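Local coordinates for first ORF in transposon ISC1904 (Sulfolobus solfataricus, PDB 3ILX), which probably binds DNA and exchanges its strands during transposition, the fragment here being its resolvase-type serine recombinase domain, at residues K4-R10 with Y34-D40; Y71-R77 with D101-E107. All blocks are in the same frame, centred on the assembly; numbering follows the deposited sequence.

Contact 1 of 2, residues K4-R10 with Y34-D40; sequences KVILYAR and YDLVITD
Two neighbouring strands of a parallel four-stranded sheet meet here, joined by a beta-alpha-beta crossover through helix 19-30, as in the resolvase-type fold. Strand 36-40 is outermost within the chain; 4-10 is an inner strand, with 64-69 on its other flank. Their axes approach to 4.7 Å and differ by 28°, in register I6-L36, L7-V37, Y8-I38, A9-T39 and R10-D40. These paired residues are extended, whereas D35 (phi/psi -95/-37) is not.

Backbone hydrogen bonds follow the parallel pattern: L7 N to L36 O and I38 N to L7 O at 2.9 Å, A9 N to I38 O and D40 N to A9 O at 3.1 Å. At the entry, V5 O accepts both D35 N (2.7 Å) and L36 N (3.3 Å), while V5 N gives to D35 OD2 (2.7 Å), so this carboxylate stands in for a backbone acceptor.

Apolar contacts occur on both faces. I6 CG2 meets I38 CD1 at 3.9 Å, and branched I6 also packs on L55 and M58 of helix 50-60; on the other face L7 (m, t) lays CD1 over the Y34 ring, a CH-pi contact 3.8 Å from its centroid.

Y8, chi1 t, reaches along the sheet so that its OH donates to D40 OD2 at 2.5 Å.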
loop_
_atom_site.group_PDB
_atom_site.type_symbol
_atom_site.label_atom_id
_atom_site.label_comp_id
_atom_site.label_asym_id
_atom_site.label_seq_id
_atom_site.Cartn_x
_atom_site.Cartn_y
_atom_site.Cartn_z
ATOM N N LYS A 4 -4.389 -24.691 2.728
ATOM C CA LYS A 4 -4.447 -24.305 4.145
ATOM C C LYS A 4 -5.443 -23.185 4.489
ATOM O O LYS A 4 -5.577 -22.202 3.755
ATOM C CB LYS A 4 -3.040 -23.907 4.636
ATOM C CG LYS A 4 -1.916 -24.964 4.393
ATOM C CD LYS A 4 -1.956 -26.101 5.386
ATOM C CE LYS A 4 -0.728 -27.005 5.253
ATOM N NZ LYS A 4 -0.927 -28.205 4.333
ATOM N N VAL A 5 -6.118 -23.337 5.624
ATOM C CA VAL A 5 -6.952 -22.294 6.197
ATOM C C VAL A 5 -6.218 -21.616 7.333
ATOM O O VAL A 5 -5.893 -22.243 8.342
ATOM C CB VAL A 5 -8.318 -22.822 6.705
ATOM C CG1 VAL A 5 -9.103 -21.686 7.306
ATOM C CG2 VAL A 5 -9.097 -23.410 5.558
ATOM N N ILE A 6 -5.986 -20.318 7.162
ATOM C CA ILE A 6 -5.077 -19.565 8.022
ATOM C C ILE A 6 -5.752 -18.357 8.668
ATOM O O ILE A 6 -6.391 -17.528 7.973
ATOM C CB ILE A 6 -3.887 -19.041 7.199
ATOM C CG1 ILE A 6 -3.155 -20.201 6.482
ATOM C CG2 ILE A 6 -2.903 -18.278 8.079
ATOM C CD1 ILE A 6 -1.923 -19.709 5.639
ATOM N N LEU A 7 -5.590 -18.234 9.982
ATOM C CA LEU A 7 -6.012 -17.045 10.711
ATOM C C LEU A 7 -4.836 -16.075 10.811
ATOM O O LEU A 7 -3.724 -16.461 11.159
ATOM C CB LEU A 7 -6.516 -17.416 12.097
ATOM C CG LEU A 7 -7.499 -18.583 12.139
ATOM C CD1 LEU A 7 -7.914 -18.868 13.558
ATOM C CD2 LEU A 7 -8.718 -18.301 11.273
ATOM N N TYR A 8 -5.081 -14.817 10.473
ATOM C CA TYR A 8 -4.022 -13.838 10.580
ATOM C C TYR A 8 -4.423 -12.775 11.598
ATOM O O TYR A 8 -5.475 -12.156 11.480
ATOM C CB TYR A 8 -3.692 -13.196 9.235
ATOM C CG TYR A 8 -2.556 -12.209 9.427
ATOM C CD1 TYR A 8 -1.244 -12.640 9.420
ATOM C CD2 TYR A 8 -2.807 -10.859 9.705
ATOM C CE1 TYR A 8 -0.199 -11.770 9.636
ATOM C CE2 TYR A 8 -1.745 -9.960 9.912
ATOM C CZ TYR A 8 -0.456 -10.420 9.884
ATOM O OH TYR A 8 0.611 -9.531 10.088
ATOM N N ALA A 9 -3.582 -12.556 12.601
ATOM C CA ALA A 9 -3.913 -11.561 13.614
ATOM C C ALA A 9 -2.730 -10.627 13.818
ATOM O O ALA A 9 -1.596 -11.054 13.727
ATOM C CB ALA A 9 -4.284 -12.232 14.935
ATOM N N ARG A 10 -3.006 -9.366 14.130
ATOM C CA ARG A 10 -1.960 -8.358 14.262
ATOM C C ARG A 10 -2.391 -7.253 15.226
ATOM O O ARG A 10 -3.533 -6.796 15.183
ATOM C CB ARG A 10 -1.646 -7.725 12.870
ATOM C CG ARG A 10 -0.356 -6.819 12.830
ATOM C CD ARG A 10 -0.328 -5.791 11.668
ATOM N NE ARG A 10 -1.611 -5.058 11.490
ATOM C CZ ARG A 10 -1.905 -3.918 12.100
ATOM N NH1 ARG A 10 -1.042 -3.365 12.973
ATOM N NH2 ARG A 10 -3.091 -3.357 11.889
ATOM N N TYR A 34 -9.315 -24.491 11.388
ATOM C CA TYR A 34 -8.210 -23.751 10.771
ATOM C C TYR A 34 -6.977 -24.601 10.871
ATOM O O TYR A 34 -6.871 -25.445 11.751
ATOM C CB TYR A 34 -8.010 -22.388 11.443
ATOM C CG TYR A 34 -7.917 -22.494 12.927
ATOM C CD1 TYR A 34 -6.675 -22.546 13.576
ATOM C CD2 TYR A 34 -9.078 -22.570 13.697
ATOM C CE1 TYR A 34 -6.599 -22.673 14.966
ATOM C CE2 TYR A 34 -9.015 -22.690 15.067
ATOM C CZ TYR A 34 -7.787 -22.741 15.697
ATOM O OH TYR A 34 -7.785 -22.866 17.060
ATOM N N ASP A 35 -6.047 -24.357 9.956
ATOM C CA ASP A 35 -4.800 -25.114 9.866
ATOM C C ASP A 35 -3.642 -24.429 10.601
ATOM O O ASP A 35 -2.846 -25.072 11.239
ATOM C CB ASP A 35 -4.472 -25.340 8.395
ATOM C CG ASP A 35 -5.480 -26.257 7.732
ATOM O OD1 ASP A 35 -5.584 -27.423 8.185
ATOM O OD2 ASP A 35 -6.196 -25.806 6.808
ATOM N N LEU A 36 -3.595 -23.108 10.539
ATOM C CA LEU A 36 -2.495 -22.372 11.123
ATOM C C LEU A 36 -2.973 -20.988 11.594
ATOM O O LEU A 36 -3.936 -20.433 11.041
ATOM C CB LEU A 36 -1.368 -22.283 10.084
ATOM C CG LEU A 36 -0.144 -21.419 10.294
ATOM C CD1 LEU A 36 0.893 -22.160 11.119
ATOM C CD2 LEU A 36 0.405 -21.036 8.924
ATOM N N VAL A 37 -2.319 -20.471 12.637
ATOM C CA VAL A 37 -2.487 -19.112 13.128
ATOM C C VAL A 37 -1.141 -18.398 12.976
ATOM O O VAL A 37 -0.113 -18.891 13.442
ATOM C CB VAL A 37 -2.927 -19.077 14.606
ATOM C CG1 VAL A 37 -3.161 -17.638 15.038
ATOM C CG2 VAL A 37 -4.185 -19.918 14.801
ATOM N N ILE A 38 -1.146 -17.277 12.260
ATOM C CA ILE A 38 0.068 -16.508 12.045
ATOM C C ILE A 38 -0.206 -15.157 12.669
ATOM O O ILE A 38 -1.291 -14.572 12.430
ATOM C CB ILE A 38 0.330 -16.290 10.536
ATOM C CG1 ILE A 38 0.784 -17.579 9.847
ATOM C CG2 ILE A 38 1.337 -15.147 10.303
ATOM C CD1 ILE A 38 0.872 -17.441 8.321
ATOM N N THR A 39 0.727 -14.670 13.487
ATOM C CA THR A 39 0.522 -13.376 14.161
ATOM C C THR A 39 1.729 -12.463 13.995
ATOM O O THR A 39 2.821 -12.929 13.705
ATOM C CB THR A 39 0.261 -13.530 15.672
ATOM O OG1 THR A 39 1.418 -14.083 16.311
ATOM C CG2 THR A 39 -0.929 -14.460 15.944
ATOM N N ASP A 40 1.505 -11.161 14.152
ATOM C CA ASP A 40 2.560 -10.173 14.066
ATOM C C ASP A 40 2.261 -9.088 15.081
ATOM O O ASP A 40 1.079 -8.741 15.312
ATOM C CB ASP A 40 2.536 -9.516 12.679
ATOM C CG ASP A 40 3.393 -10.253 11.657
ATOM O OD1 ASP A 40 4.520 -10.642 12.004
ATOM O OD2 ASP A 40 2.972 -10.396 10.479
#

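Contact 2 of 2, residues Y71-R77 with D101-E107; sequences YPDRLVR and DKTPEEE
A short, weakly bonded helical turn at 72-75 faces the loop 101-104 and the first turn of helix 105-125, and most of the contact is polar. The CA atoms of Y71 and D101 lie 5.3 Å apart. P72, with no amide hydrogen to lose, starts the turn, where R74 N bonds Y71 O and L75 N bonds P72 O (3.0 Å each). P104 is the N-cap; E107 N bonds P104 O at 3.0 Å.

D101 OD1 (chi1 m) accepts D73 N at 2.8 Å. D73 OD2 (chi1 p) takes a very short bond from T103 OG1, 2.5 Å, and a salt bridge with weak bonds from R77 NH1 (3.0 Å) and NH2 (3.1 Å). R74 NE and NH2 bridge D73 OD1 (3.2 Å each), an atom less surely placed.

E107, chi1 and chi2 t, reaches two arginines of 71-77: R74 NH2 gives to its OE1 at 2.7 Å, and R77 NH2 forms a longer salt bridge to its OE2, 3.6 Å, which also pairs with R10 of strand 4-11. A water joins R74 NH1 (3.1 Å) to E107 OE1 (2.5 Å); R74 NH1 also bonds R10 O, and R77 NE pairs with D111. Arginine suits because its guanidinium points several N-H donors in different directions. T103 N is buried without a partner. D73-R77 resembles the D-R-L-x-R motif of serine recombinases, consistent with an active-site region.

L75 packs on strand 64-69 and helices 50-60 and 80-89, while R77 touches F119 of the second subunit.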
loop_
_atom_site.group_PDB
_atom_site.type_symbol
_atom_site.label_atom_id
_atom_site.label_comp_id
_atom_site.label_asym_id
_atom_site.label_seq_id
_atom_site.Cartn_x
_atom_site.Cartn_y
_atom_site.Cartn_z
ATOM N N TYR A 71 -10.555 -7.635 10.461
ATOM C CA TYR A 71 -10.962 -6.605 9.508
ATOM C C TYR A 71 -9.784 -6.276 8.571
ATOM O O TYR A 71 -8.630 -6.706 8.831
ATOM C CB TYR A 71 -11.551 -5.362 10.222
ATOM C CG TYR A 71 -10.833 -4.984 11.504
ATOM C CD1 TYR A 71 -9.727 -4.126 11.465
ATOM C CD2 TYR A 71 -11.250 -5.479 12.753
ATOM C CE1 TYR A 71 -9.064 -3.752 12.626
ATOM C CE2 TYR A 71 -10.561 -5.128 13.926
ATOM C CZ TYR A 71 -9.459 -4.268 13.840
ATOM O OH TYR A 71 -8.741 -3.871 14.961
ATOM N N PRO A 72 -10.062 -5.538 7.471
ATOM C CA PRO A 72 -9.038 -5.429 6.418
ATOM C C PRO A 72 -7.681 -4.839 6.882
ATOM O O PRO A 72 -6.611 -5.361 6.476
ATOM C CB PRO A 72 -9.717 -4.543 5.345
ATOM C CG PRO A 72 -11.260 -4.840 5.555
ATOM C CD PRO A 72 -11.357 -4.934 7.071
ATOM N N ASP A 73 -7.708 -3.806 7.746
ATOM C CA ASP A 73 -6.426 -3.165 8.164
ATOM C C ASP A 73 -5.565 -4.030 9.094
ATOM O O ASP A 73 -4.391 -3.716 9.336
ATOM C CB ASP A 73 -6.603 -1.727 8.681
ATOM C CG ASP A 73 -6.878 -1.658 10.172
ATOM O OD1 ASP A 73 -7.213 -2.703 10.779
ATOM O OD2 ASP A 73 -6.775 -0.542 10.742
ATOM N N ARG A 74 -6.102 -5.166 9.547
ATOM C CA ARG A 74 -5.221 -6.155 10.169
ATOM C C ARG A 74 -4.114 -6.606 9.208
ATOM O O ARG A 74 -2.951 -6.775 9.624
ATOM C CB ARG A 74 -6.000 -7.362 10.690
ATOM C CG ARG A 74 -6.999 -7.033 11.850
ATOM C CD ARG A 74 -6.264 -6.338 13.019
ATOM N NE ARG A 74 -6.202 -4.881 12.869
ATOM C CZ ARG A 74 -5.580 -4.060 13.722
ATOM N NH1 ARG A 74 -4.907 -4.560 14.773
ATOM N NH2 ARG A 74 -5.622 -2.732 13.521
ATOM N N LEU A 75 -4.455 -6.793 7.938
ATOM C CA LEU A 75 -3.451 -7.254 6.952
ATOM C C LEU A 75 -2.489 -6.165 6.544
ATOM O O LEU A 75 -1.270 -6.363 6.584
ATOM C CB LEU A 75 -4.099 -7.902 5.698
ATOM C CG LEU A 75 -4.451 -9.372 5.973
ATOM C CD1 LEU A 75 -5.502 -9.923 4.959
ATOM C CD2 LEU A 75 -3.176 -10.254 6.047
ATOM N N VAL A 76 -3.027 -5.031 6.104
ATOM C CA VAL A 76 -2.211 -3.907 5.637
ATOM C C VAL A 76 -2.965 -2.613 5.827
ATOM O O VAL A 76 -4.215 -2.606 5.879
ATOM C CB VAL A 76 -1.860 -3.986 4.106
ATOM C CG1 VAL A 76 -0.749 -4.999 3.839
ATOM C CG2 VAL A 76 -3.107 -4.301 3.265
ATOM N N ARG A 77 -2.225 -1.518 5.896
ATOM C CA ARG A 77 -2.829 -0.180 5.914
ATOM C C ARG A 77 -3.130 0.296 4.482
ATOM O O ARG A 77 -4.088 1.002 4.263
ATOM C CB ARG A 77 -1.882 0.790 6.642
ATOM C CG ARG A 77 -2.225 2.300 6.597
ATOM C CD ARG A 77 -3.519 2.620 7.305
ATOM N NE ARG A 77 -3.472 2.191 8.706
ATOM C CZ ARG A 77 -4.511 1.720 9.405
ATOM N NH1 ARG A 77 -5.740 1.614 8.868
ATOM N NH2 ARG A 77 -4.319 1.342 10.669
ATOM N N ASP A 101 -12.950 -1.486 9.520
ATOM C CA ASP A 101 -11.870 -1.504 10.497
ATOM C C ASP A 101 -12.274 -0.962 11.863
ATOM O O ASP A 101 -12.980 0.026 11.963
ATOM C CB ASP A 101 -10.710 -0.674 9.962
ATOM C CG ASP A 101 -10.048 -1.322 8.776
ATOM O OD1 ASP A 101 -10.014 -2.570 8.728
ATOM O OD2 ASP A 101 -9.539 -0.586 7.900
ATOM N N LYS A 102 -11.792 -1.621 12.906
ATOM C CA LYS A 102 -12.020 -1.183 14.269
ATOM C C LYS A 102 -10.688 -0.800 14.928
ATOM O O LYS A 102 -10.448 -1.087 16.086
ATOM C CB LYS A 102 -12.776 -2.285 15.051
ATOM C CG LYS A 102 -14.259 -2.364 14.715
ATOM C CD LYS A 102 -14.932 -0.975 14.907
ATOM C CE LYS A 102 -16.448 -0.998 14.729
ATOM N NZ LYS A 102 -16.839 -1.271 13.306
ATOM N N THR A 103 -9.811 -0.187 14.147
ATOM C CA THR A 103 -8.496 0.293 14.595
ATOM C C THR A 103 -8.525 1.150 15.864
ATOM O O THR A 103 -9.300 2.104 15.931
ATOM C CB THR A 103 -7.930 1.157 13.501
ATOM O OG1 THR A 103 -8.340 0.608 12.241
ATOM C CG2 THR A 103 -6.404 1.212 13.552
ATOM N N PRO A 104 -7.666 0.841 16.870
ATOM C CA PRO A 104 -7.509 1.761 18.010
ATOM C C PRO A 104 -6.974 3.127 17.579
ATOM O O PRO A 104 -6.193 3.234 16.617
ATOM C CB PRO A 104 -6.460 1.064 18.885
ATOM C CG PRO A 104 -6.531 -0.376 18.481
ATOM C CD PRO A 104 -6.763 -0.316 17.005
ATOM N N GLU A 105 -7.372 4.155 18.315
ATOM C CA GLU A 105 -6.995 5.512 18.007
ATOM C C GLU A 105 -5.482 5.640 17.937
ATOM O O GLU A 105 -4.956 6.228 16.993
ATOM C CB GLU A 105 -7.558 6.473 19.055
ATOM C CG GLU A 105 -7.009 7.889 18.901
ATOM C CD GLU A 105 -7.807 8.915 19.661
ATOM O OE1 GLU A 105 -8.857 8.563 20.229
ATOM O OE2 GLU A 105 -7.396 10.086 19.669
ATOM N N GLU A 106 -4.800 5.099 18.938
ATOM C CA GLU A 106 -3.337 5.160 19.032
ATOM C C GLU A 106 -2.670 4.602 17.776
ATOM O O GLU A 106 -1.621 5.093 17.371
ATOM C CB GLU A 106 -2.857 4.379 20.270
ATOM C CG GLU A 106 -1.335 4.363 20.478
ATOM C CD GLU A 106 -0.861 3.345 21.534
ATOM O OE1 GLU A 106 -1.663 2.919 22.402
ATOM O OE2 GLU A 106 0.334 2.969 21.487
ATOM N N GLU A 107 -3.277 3.572 17.186
ATOM C CA GLU A 107 -2.685 2.890 16.043
ATOM C C GLU A 107 -2.760 3.823 14.824
ATOM O O GLU A 107 -1.762 4.020 14.110
ATOM C CB GLU A 107 -3.352 1.528 15.758
ATOM C CG GLU A 107 -2.844 0.907 14.421
ATOM C CD GLU A 107 -3.358 -0.506 14.122
ATOM O OE1 GLU A 107 -4.070 -1.084 14.963
ATOM O OE2 GLU A 107 -3.040 -1.038 13.024
HETATM O O HOH W 1 -3.367 -2.779 16.722
#

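In the fold
Contact 1 closes before contact 2 opens, so the two follow in series along one resolvase-type domain, their centres about 17 Å apart. Contact 1 lies within the parallel sheet; contact 2 ties the turn that follows strand 64-69 to the start of helix 105-125, after strand 93-96. They meet where strand 4-11 ends. R10 NH2 bridges E107 OE2 at 2.6 Å. R74 NH1 probably donates a hydrogen bond to R10 O at 2.7 Å. Y8 CD2 packs on L75 CD2 at 3.7 Å. The C-terminal end of strand 4-11, inside the sheet, thus connects, through R10, to the long helix, whose start contacts the second subunit. In serine recombinases, this end of the sheet generally carries the active-site loops.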